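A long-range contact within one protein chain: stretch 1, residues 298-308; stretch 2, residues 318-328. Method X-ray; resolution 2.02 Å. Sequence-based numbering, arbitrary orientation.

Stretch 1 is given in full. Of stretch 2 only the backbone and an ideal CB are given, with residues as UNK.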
# COMPACT_ATOMS: atom_id res chain seq x y z
N TYR A 298 -4.66 12.41 -14.85
CA TYR A 298 -5.81 13.28 -14.71
C TYR A 298 -6.92 12.45 -14.07
O TYR A 298 -6.81 11.24 -13.96
CB TYR A 298 -6.26 13.81 -16.08
CG TYR A 298 -6.53 12.71 -17.10
CD1 TYR A 298 -7.75 12.07 -17.14
CD2 TYR A 298 -5.55 12.33 -18.01
CE1 TYR A 298 -8.01 11.07 -18.07
CE2 TYR A 298 -5.80 11.33 -18.94
CZ TYR A 298 -7.03 10.70 -18.96
OH TYR A 298 -7.29 9.71 -19.88
N VAL A 299 -7.99 13.10 -13.64
CA VAL A 299 -9.13 12.32 -13.20
C VAL A 299 -10.33 12.67 -14.08
O VAL A 299 -10.27 13.62 -14.86
CB VAL A 299 -9.45 12.56 -11.73
CG1 VAL A 299 -8.24 12.20 -10.86
CG2 VAL A 299 -9.85 14.01 -11.50
N LEU A 300 -11.40 11.90 -13.96
CA LEU A 300 -12.61 12.22 -14.70
C LEU A 300 -13.66 12.83 -13.76
O LEU A 300 -14.02 12.24 -12.74
CB LEU A 300 -13.17 11.00 -15.43
CG LEU A 300 -12.24 10.32 -16.44
CD1 LEU A 300 -12.91 9.11 -17.10
CD2 LEU A 300 -11.75 11.30 -17.51
N ILE A 301 -14.10 14.02 -14.12
CA ILE A 301 -15.18 14.68 -13.39
C ILE A 301 -16.18 15.21 -14.41
O ILE A 301 -15.80 15.90 -15.36
CB ILE A 301 -14.68 15.83 -12.50
CG1 ILE A 301 -13.78 15.30 -11.38
CG2 ILE A 301 -15.87 16.57 -11.90
CD1 ILE A 301 -13.09 16.38 -10.56
N GLY A 302 -17.45 14.87 -14.21
CA GLY A 302 -18.50 15.24 -15.15
C GLY A 302 -18.16 14.82 -16.57
O GLY A 302 -18.46 15.54 -17.53
N GLY A 303 -17.50 13.68 -16.70
CA GLY A 303 -17.12 13.16 -18.00
C GLY A 303 -15.95 13.87 -18.65
O GLY A 303 -15.66 13.65 -19.83
N ARG A 304 -15.27 14.73 -17.91
CA ARG A 304 -14.17 15.50 -18.49
C ARG A 304 -12.86 15.25 -17.74
O ARG A 304 -12.85 14.83 -16.58
CB ARG A 304 -14.52 16.99 -18.47
CG ARG A 304 -15.95 17.31 -18.90
CD ARG A 304 -16.15 17.08 -20.38
NE ARG A 304 -15.30 17.95 -21.19
CZ ARG A 304 -15.31 17.98 -22.53
NH1 ARG A 304 -16.13 17.19 -23.20
NH2 ARG A 304 -14.50 18.81 -23.18
N GLN A 305 -11.74 15.51 -18.42
CA GLN A 305 -10.44 15.27 -17.80
C GLN A 305 -10.00 16.44 -16.94
O GLN A 305 -10.02 17.59 -17.38
CB GLN A 305 -9.39 14.98 -18.87
CG GLN A 305 -9.73 13.79 -19.73
CD GLN A 305 -8.64 13.50 -20.73
OE1 GLN A 305 -7.60 14.17 -20.74
NE2 GLN A 305 -8.86 12.49 -21.58
N ALA A 306 -9.62 16.14 -15.70
CA ALA A 306 -9.13 17.16 -14.77
C ALA A 306 -7.72 16.77 -14.35
O ALA A 306 -7.55 15.83 -13.57
CB ALA A 306 -10.04 17.25 -13.56
N PRO A 307 -6.72 17.47 -14.89
CA PRO A 307 -5.32 17.12 -14.61
C PRO A 307 -4.98 17.32 -13.13
O PRO A 307 -5.45 18.27 -12.51
CB PRO A 307 -4.52 18.11 -15.46
CG PRO A 307 -5.48 18.61 -16.49
CD PRO A 307 -6.83 18.58 -15.85
N ILE A 308 -4.19 16.42 -12.58
CA ILE A 308 -3.73 16.57 -11.21
C ILE A 308 -2.75 17.73 -11.14
O ILE A 308 -1.84 17.84 -11.97
CB ILE A 308 -3.07 15.29 -10.72
CG1 ILE A 308 -4.06 14.12 -10.82
CG2 ILE A 308 -2.57 15.48 -9.29
CD1 ILE A 308 -3.44 12.76 -10.59
N UNK A 318 -5.04 17.56 -5.58
CA UNK A 318 -5.77 18.64 -6.23
C UNK A 318 -5.87 18.44 -7.74
O UNK A 318 -4.91 18.02 -8.39
CB UNK A 318 -5.10 19.98 -5.93
N UNK A 319 -7.03 18.76 -8.31
CA UNK A 319 -7.18 18.69 -9.76
C UNK A 319 -7.73 19.97 -10.34
O UNK A 319 -8.37 20.77 -9.64
CB UNK A 319 -8.09 17.52 -10.14
N UNK A 320 -7.48 20.17 -11.63
CA UNK A 320 -7.84 21.40 -12.31
C UNK A 320 -9.22 21.27 -12.94
O UNK A 320 -9.42 20.46 -13.84
CB UNK A 320 -6.80 21.75 -13.37
N UNK A 321 -10.19 22.04 -12.46
CA UNK A 321 -11.55 21.97 -13.02
C UNK A 321 -11.96 23.28 -13.68
O UNK A 321 -13.15 23.55 -13.84
CB UNK A 321 -12.56 21.61 -11.93
N UNK A 322 -10.97 24.07 -14.08
CA UNK A 322 -11.19 25.36 -14.72
C UNK A 322 -12.17 25.26 -15.91
O UNK A 322 -12.96 26.17 -16.14
CB UNK A 322 -9.85 25.93 -15.19
N UNK A 323 -12.11 24.15 -16.64
CA UNK A 323 -12.96 23.99 -17.81
C UNK A 323 -14.09 22.98 -17.60
O UNK A 323 -14.58 22.38 -18.56
CB UNK A 323 -12.11 23.56 -19.01
N UNK A 324 -14.50 22.77 -16.35
CA UNK A 324 -15.60 21.86 -16.06
C UNK A 324 -16.59 22.52 -15.12
O UNK A 324 -16.42 22.48 -13.90
CB UNK A 324 -15.08 20.55 -15.46
N UNK A 325 -17.64 23.15 -15.67
CA UNK A 325 -18.53 23.91 -14.78
C UNK A 325 -19.34 23.02 -13.82
O UNK A 325 -19.67 23.45 -12.72
CB UNK A 325 -19.49 24.75 -15.62
N UNK A 326 -19.61 21.78 -14.22
CA UNK A 326 -20.42 20.90 -13.40
C UNK A 326 -19.62 20.21 -12.29
O UNK A 326 -19.62 18.98 -12.17
CB UNK A 326 -21.09 19.85 -14.29
N UNK A 327 -18.92 21.00 -11.48
CA UNK A 327 -18.16 20.44 -10.36
C UNK A 327 -18.55 21.09 -9.04
O UNK A 327 -18.43 22.30 -8.88
CB UNK A 327 -16.66 20.61 -10.60
N UNK A 328 -19.02 20.28 -8.10
CA UNK A 328 -19.39 20.79 -6.80
C UNK A 328 -18.82 19.92 -5.68
O UNK A 328 -18.32 18.84 -5.94
CB UNK A 328 -20.91 20.88 -6.68

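Stretch 1 is a hairpin: strands 298-301 and 304-308 are joined by a type I' turn from Ile301 to Arg304. Stretch 2 begins as a strand running antiparallel to the second of these, then leaves it and passes over the apolar groups of Val299, Ile301 and Ala306.

At 318 the CB points sideways and stretch 1 has nothing within 5.5 Å of it, so the hairpin hardly limits the choice. The residue is Ala318, which contributes through its backbone: its O lies 3.4 Å from Ile308 CA, a CA-H...O contact.

Position 319 forms a non-hydrogen-bonded pair with Ile308. Its extended backbone suits a beta-branched residue, and its CB lies 4.2 Å from Val299 CG2, beside apolar groups; valine or isoleucine would fit, and perhaps leucine. It is Val319. Both methyls rest against Val299 CG2, Val319 CG1 at 3.7 Å and Val319 CG2 at 4.1 Å; CG1 also reaches Ile308 CG1 at 4.0 Å, and CG2 also reaches Ile301 CD1 at 4.0 Å.

At 320 the backbone N donates to Pro307 O (2.9 Å), which any residue but proline could do. The CB points sideways and meets no charge, leaving many side chains possible, although the backbone N of 322 lies where a carboxylate can accept from it. The residue is Asp320.

Position 321 starts a type I turn, with its CB sideways and 5.4 Å from Ile301 CD1. A medium aliphatic side chain can close that gap: Val321 CG1 comes within 3.9 Å of Ile301 CD1.

Positions 322 and 323, the turn's central residues, leave the hairpin, and polar types suit them. They are Thr322 and Asp323. Asp320 OD1 accepts from Thr322 N at 3.1 Å and from Thr322 OG1 at 2.5 Å.

At 324 the CB points toward the hairpin, 4.7 Å from both Arg304 CB and Ile301 O. A long aliphatic group is wanted, isoleucine, leucine or methionine. In Ile324, CD1 reaches Arg304 CB at 3.8 Å and Ala306 CB at 4.0 Å, while CG2 packs 3.6 Å from Ile301 O.

Position 325 is out of reach; its phi of -68° is compatible with proline, and it is Pro325. At 326 the CB is sideways, 5.4 Å from Gly302 CA, so a polar residue is acceptable: Asn326.

Position 327 has an extended backbone and a CB 4.3 Å from Ile301 CG2, inviting a branched aliphatic. Val327 brings CG2 to 3.5 Å from Ile301 CG2. The CB at 328 points away, where a long polar chain is at ease, as in Lys328.

Stretch 2, residues 318-328: AVDVTDIPNVK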
# COMPACT_ATOMS: atom_id res chain seq x y z
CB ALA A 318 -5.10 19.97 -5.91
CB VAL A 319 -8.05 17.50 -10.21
CG1 VAL A 319 -7.38 16.17 -9.84
CG2 VAL A 319 -9.42 17.60 -9.59
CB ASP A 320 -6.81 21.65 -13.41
CG ASP A 320 -6.85 23.06 -13.94
OD1 ASP A 320 -7.87 23.76 -13.74
OD2 ASP A 320 -5.85 23.45 -14.58
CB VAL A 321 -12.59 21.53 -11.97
CG1 VAL A 321 -12.33 20.08 -11.55
CG2 VAL A 321 -12.56 22.44 -10.75
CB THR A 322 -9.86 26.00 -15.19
OG1 THR A 322 -8.92 26.01 -14.11
CG2 THR A 322 -10.09 27.43 -15.68
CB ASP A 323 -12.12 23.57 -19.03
CG ASP A 323 -10.94 24.48 -19.27
OD1 ASP A 323 -10.98 25.64 -18.83
OD2 ASP A 323 -9.96 24.04 -19.91
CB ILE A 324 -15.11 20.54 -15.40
CG1 ILE A 324 -13.85 20.00 -16.09
CG2 ILE A 324 -16.23 19.50 -15.40
CD1 ILE A 324 -13.23 18.79 -15.40
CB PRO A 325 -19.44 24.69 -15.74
CG PRO A 325 -19.27 24.05 -17.07
CD PRO A 325 -17.93 23.36 -17.09
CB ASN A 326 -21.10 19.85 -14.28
CG ASN A 326 -22.26 19.16 -13.58
OD1 ASN A 326 -22.99 19.78 -12.80
ND2 ASN A 326 -22.43 17.87 -13.85
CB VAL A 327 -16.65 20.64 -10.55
CG1 VAL A 327 -15.90 19.95 -9.42
CG2 VAL A 327 -16.20 20.10 -11.88
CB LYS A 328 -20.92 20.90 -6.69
CG LYS A 328 -21.68 19.62 -7.01
CD LYS A 328 -23.01 19.96 -7.68
CE LYS A 328 -23.86 18.72 -7.94
NZ LYS A 328 -24.67 18.33 -6.75
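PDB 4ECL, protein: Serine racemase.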